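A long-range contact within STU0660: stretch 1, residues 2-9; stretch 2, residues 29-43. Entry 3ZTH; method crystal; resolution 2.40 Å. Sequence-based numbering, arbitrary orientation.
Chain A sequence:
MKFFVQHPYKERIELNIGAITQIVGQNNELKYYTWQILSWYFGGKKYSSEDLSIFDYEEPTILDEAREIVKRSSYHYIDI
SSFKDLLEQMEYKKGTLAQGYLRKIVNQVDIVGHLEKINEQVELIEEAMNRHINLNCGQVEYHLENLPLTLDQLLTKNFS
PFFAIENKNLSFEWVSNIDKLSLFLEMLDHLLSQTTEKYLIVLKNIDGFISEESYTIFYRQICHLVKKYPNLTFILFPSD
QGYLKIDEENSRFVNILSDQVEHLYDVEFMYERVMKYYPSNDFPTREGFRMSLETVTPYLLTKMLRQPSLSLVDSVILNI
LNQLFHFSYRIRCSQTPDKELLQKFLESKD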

# COMPACT_ATOMS: atom_id res chain seq x y z
N LYS A 2 27.85 13.98 -31.35
CA LYS A 2 26.74 13.40 -32.10
C LYS A 2 26.01 12.29 -31.35
O LYS A 2 26.62 11.55 -30.57
CB LYS A 2 27.25 12.83 -33.43
CG LYS A 2 27.62 13.88 -34.45
CD LYS A 2 28.16 13.23 -35.71
CE LYS A 2 28.56 14.26 -36.75
NZ LYS A 2 27.38 15.05 -37.20
N PHE A 3 24.70 12.22 -31.56
CA PHE A 3 23.87 11.19 -30.97
C PHE A 3 23.34 10.41 -32.16
O PHE A 3 22.82 11.00 -33.11
CB PHE A 3 22.66 11.76 -30.21
CG PHE A 3 22.98 12.37 -28.87
CD1 PHE A 3 24.21 12.16 -28.24
CD2 PHE A 3 22.04 13.17 -28.22
CE1 PHE A 3 24.48 12.72 -26.99
CE2 PHE A 3 22.30 13.73 -26.97
CZ PHE A 3 23.53 13.51 -26.36
N PHE A 4 23.49 9.09 -32.13
CA PHE A 4 22.95 8.27 -33.20
C PHE A 4 21.85 7.48 -32.50
O PHE A 4 22.10 6.45 -31.88
CB PHE A 4 24.04 7.38 -33.80
CG PHE A 4 24.93 8.11 -34.77
CD1 PHE A 4 24.47 8.41 -36.05
CD2 PHE A 4 26.19 8.56 -34.39
CE1 PHE A 4 25.27 9.13 -36.95
CE2 PHE A 4 26.99 9.28 -35.27
CZ PHE A 4 26.53 9.57 -36.55
N VAL A 5 20.64 8.01 -32.58
CA VAL A 5 19.48 7.42 -31.91
C VAL A 5 18.88 6.24 -32.64
O VAL A 5 18.60 6.30 -33.84
CB VAL A 5 18.38 8.49 -31.70
CG1 VAL A 5 17.25 7.91 -30.85
CG2 VAL A 5 18.97 9.72 -31.04
N GLN A 6 18.67 5.17 -31.88
CA GLN A 6 18.10 3.97 -32.43
C GLN A 6 16.67 4.14 -32.92
O GLN A 6 15.82 4.73 -32.24
CB GLN A 6 18.15 2.86 -31.40
CG GLN A 6 18.09 1.48 -32.01
CD GLN A 6 18.42 0.40 -31.01
OE1 GLN A 6 19.35 0.55 -30.21
NE2 GLN A 6 17.66 -0.69 -31.05
N HIS A 7 16.42 3.62 -34.11
CA HIS A 7 15.11 3.67 -34.74
C HIS A 7 14.63 2.23 -34.88
O HIS A 7 15.40 1.36 -35.26
CB HIS A 7 15.24 4.29 -36.13
CG HIS A 7 13.92 4.52 -36.81
ND1 HIS A 7 13.18 5.66 -36.63
CD2 HIS A 7 13.22 3.74 -37.67
CE1 HIS A 7 12.07 5.58 -37.35
NE2 HIS A 7 12.08 4.43 -37.99
N PRO A 8 13.36 1.97 -34.58
CA PRO A 8 12.82 0.61 -34.68
C PRO A 8 13.10 -0.18 -35.96
O PRO A 8 13.31 -1.39 -35.90
CB PRO A 8 11.33 0.80 -34.40
CG PRO A 8 11.07 2.21 -34.82
CD PRO A 8 12.28 2.93 -34.27
N TYR A 9 13.10 0.45 -37.13
CA TYR A 9 13.36 -0.33 -38.33
C TYR A 9 14.25 0.29 -39.41
O TYR A 9 14.48 -0.31 -40.46
CB TYR A 9 12.04 -0.80 -38.97
CG TYR A 9 10.80 -0.00 -38.59
CD1 TYR A 9 10.61 1.30 -39.05
CD2 TYR A 9 9.82 -0.57 -37.78
CE1 TYR A 9 9.45 2.03 -38.72
CE2 TYR A 9 8.66 0.15 -37.43
CZ TYR A 9 8.48 1.44 -37.90
OH TYR A 9 7.33 2.13 -37.57
N GLU A 29 6.26 13.45 -36.54
CA GLU A 29 6.25 12.15 -35.90
C GLU A 29 7.67 11.73 -35.54
O GLU A 29 7.94 11.27 -34.43
CB GLU A 29 5.61 11.12 -36.83
CG GLU A 29 4.26 11.57 -37.36
CD GLU A 29 4.34 12.31 -38.70
OE1 GLU A 29 5.14 13.27 -38.85
OE2 GLU A 29 3.59 11.91 -39.62
N LEU A 30 8.59 11.90 -36.47
CA LEU A 30 9.97 11.51 -36.22
C LEU A 30 10.54 12.37 -35.09
O LEU A 30 11.25 11.85 -34.22
CB LEU A 30 10.81 11.66 -37.49
CG LEU A 30 12.31 11.37 -37.33
CD1 LEU A 30 12.54 9.92 -36.99
CD2 LEU A 30 13.02 11.74 -38.62
N LYS A 31 10.23 13.67 -35.09
CA LYS A 31 10.72 14.56 -34.04
C LYS A 31 10.20 14.05 -32.71
O LYS A 31 10.94 13.97 -31.73
CB LYS A 31 10.23 16.01 -34.25
CG LYS A 31 10.87 16.70 -35.46
CD LYS A 31 10.66 18.22 -35.49
CE LYS A 31 9.24 18.60 -35.82
NZ LYS A 31 9.11 20.07 -35.95
N TYR A 32 8.93 13.67 -32.70
CA TYR A 32 8.32 13.19 -31.48
C TYR A 32 8.97 11.90 -30.99
O TYR A 32 9.22 11.74 -29.80
CB TYR A 32 6.82 12.97 -31.67
CG TYR A 32 6.10 12.74 -30.37
CD1 TYR A 32 5.64 13.81 -29.61
CD2 TYR A 32 5.91 11.45 -29.87
CE1 TYR A 32 5.00 13.61 -28.39
CE2 TYR A 32 5.27 11.23 -28.65
CZ TYR A 32 4.82 12.33 -27.92
OH TYR A 32 4.17 12.14 -26.71
N TYR A 33 9.22 10.99 -31.92
CA TYR A 33 9.85 9.72 -31.59
C TYR A 33 11.24 9.98 -31.01
O TYR A 33 11.63 9.36 -30.03
CB TYR A 33 9.98 8.86 -32.84
CG TYR A 33 10.84 7.64 -32.60
CD1 TYR A 33 10.32 6.52 -31.96
CD2 TYR A 33 12.19 7.64 -32.95
CE1 TYR A 33 11.13 5.41 -31.67
CE2 TYR A 33 13.01 6.54 -32.67
CZ TYR A 33 12.47 5.43 -32.02
OH TYR A 33 13.26 4.35 -31.75
N THR A 34 11.97 10.89 -31.63
CA THR A 34 13.31 11.22 -31.19
C THR A 34 13.24 11.77 -29.76
O THR A 34 14.06 11.41 -28.91
CB THR A 34 13.95 12.25 -32.12
OG1 THR A 34 13.91 11.75 -33.46
CG2 THR A 34 15.40 12.49 -31.74
N TRP A 35 12.24 12.61 -29.50
CA TRP A 35 12.05 13.16 -28.16
C TRP A 35 11.71 12.06 -27.15
O TRP A 35 12.23 12.05 -26.03
CB TRP A 35 10.91 14.20 -28.13
CG TRP A 35 10.56 14.59 -26.73
CD1 TRP A 35 11.30 15.39 -25.90
CD2 TRP A 35 9.49 14.08 -25.92
NE1 TRP A 35 10.77 15.40 -24.64
CE2 TRP A 35 9.66 14.60 -24.62
CE3 TRP A 35 8.41 13.22 -26.18
CZ2 TRP A 35 8.78 14.29 -23.57
CZ3 TRP A 35 7.54 12.91 -25.13
CH2 TRP A 35 7.73 13.45 -23.84
N GLN A 36 10.84 11.14 -27.54
CA GLN A 36 10.42 10.05 -26.65
C GLN A 36 11.59 9.17 -26.22
O GLN A 36 11.70 8.78 -25.07
CB GLN A 36 9.35 9.20 -27.34
CG GLN A 36 8.69 8.14 -26.45
CD GLN A 36 7.89 8.73 -25.30
OE1 GLN A 36 8.42 8.91 -24.20
NE2 GLN A 36 6.62 9.04 -25.56
N ILE A 37 12.46 8.86 -27.17
CA ILE A 37 13.63 8.03 -26.89
C ILE A 37 14.59 8.80 -25.98
O ILE A 37 15.07 8.27 -24.98
CB ILE A 37 14.39 7.67 -28.17
CG1 ILE A 37 13.53 6.76 -29.06
CG2 ILE A 37 15.69 7.00 -27.82
CD1 ILE A 37 13.35 5.35 -28.49
N LEU A 38 14.88 10.04 -26.35
CA LEU A 38 15.78 10.87 -25.58
C LEU A 38 15.39 10.95 -24.10
O LEU A 38 16.21 10.72 -23.21
CB LEU A 38 15.83 12.28 -26.17
CG LEU A 38 16.76 12.47 -27.36
CD1 LEU A 38 16.51 13.81 -28.01
CD2 LEU A 38 18.19 12.38 -26.88
N SER A 39 14.13 11.27 -23.85
CA SER A 39 13.67 11.39 -22.48
C SER A 39 13.69 10.06 -21.74
O SER A 39 13.99 10.01 -20.55
CB SER A 39 12.27 12.00 -22.45
OG SER A 39 11.33 11.13 -23.05
N TRP A 40 13.36 8.97 -22.44
CA TRP A 40 13.36 7.66 -21.80
C TRP A 40 14.78 7.22 -21.50
O TRP A 40 15.07 6.77 -20.40
CB TRP A 40 12.69 6.63 -22.71
CG TRP A 40 11.19 6.57 -22.56
CD1 TRP A 40 10.39 7.47 -21.91
CD2 TRP A 40 10.32 5.55 -23.07
NE1 TRP A 40 9.07 7.08 -21.99
CE2 TRP A 40 9.00 5.90 -22.69
CE3 TRP A 40 10.53 4.37 -23.81
CZ2 TRP A 40 7.89 5.11 -23.03
CZ3 TRP A 40 9.42 3.59 -24.14
CH2 TRP A 40 8.12 3.96 -23.75
N TYR A 41 15.65 7.37 -22.48
CA TYR A 41 17.04 6.99 -22.35
C TYR A 41 17.74 7.73 -21.21
O TYR A 41 18.32 7.10 -20.32
CB TYR A 41 17.77 7.30 -23.65
CG TYR A 41 19.09 6.58 -23.82
CD1 TYR A 41 19.12 5.21 -24.10
CD2 TYR A 41 20.30 7.27 -23.75
CE1 TYR A 41 20.32 4.55 -24.32
CE2 TYR A 41 21.51 6.62 -23.97
CZ TYR A 41 21.51 5.25 -24.26
OH TYR A 41 22.70 4.60 -24.52
N PHE A 42 17.69 9.05 -21.25
CA PHE A 42 18.34 9.86 -20.23
C PHE A 42 17.49 10.15 -19.01
O PHE A 42 18.01 10.60 -17.99
CB PHE A 42 18.82 11.19 -20.84
CG PHE A 42 19.88 11.02 -21.90
CD1 PHE A 42 21.09 10.39 -21.61
CD2 PHE A 42 19.68 11.51 -23.19
CE1 PHE A 42 22.07 10.24 -22.57
CE2 PHE A 42 20.66 11.36 -24.17
CZ PHE A 42 21.86 10.73 -23.86
N GLY A 43 16.19 9.89 -19.11
CA GLY A 43 15.29 10.15 -18.00
C GLY A 43 15.14 9.05 -16.97
O GLY A 43 14.44 9.24 -15.97

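One hydrogen bond joins the two stretches, and it runs from a side chain to the main chain. Tyr-33 OH donates to Gln-6 O at 2.6 Å. The carbonyl lies at the edge of the tyrosine ring, near its plane. Gln-6 follows the strand directly, and the phenol reaches across from the helix to its carbonyl. Tyr-33 has chi1 at t, and its CA-to-CB bond points toward stretch 1.

The same ring also meets His-7 and Pro-8. Pro-8 CD lies 3.4 Å from Tyr-33 CZ, an apolar contact. His-7 turns the edge of its ring toward the face of Tyr-33, with centroids 5.4 Å apart and planes at 67°. Its ND1 atom is buried by the contact and has no partner in the model. The nearest atom of Leu-30 to His-7 ND1 is the methyl CD1, at 4.3 Å, which cannot bond to it.

The strand, residues 2-5, crosses the helix at 104°, with axes 10.4 Å apart at closest approach. Its side chains alternate. Phe-3 and Val-5 point toward the helix, while Lys-2 and Phe-4 are out of reach. Val-5 CG1 packs 3.5 Å from Ile-37 CG2, a contact between two branched aliphatic side chains. The closest CA pair is Val-5 CA and Thr-34 CA, 7.3 Å apart.

Phe-3 reaches farther along the helix. Its CD2 is 4.2 Å from Leu-38 CD2, and its CE2 is 4.0 Å from Phe-42 CE2. The two phenylalanine rings meet obliquely, with planes at 42°. All three side chains are buried, as suits their apolar character.

Thr-34 OG1 donates to Leu-30 O at 2.8 Å, so this buried hydroxyl is satisfied within the helix. The contact buries 383 Å² in total.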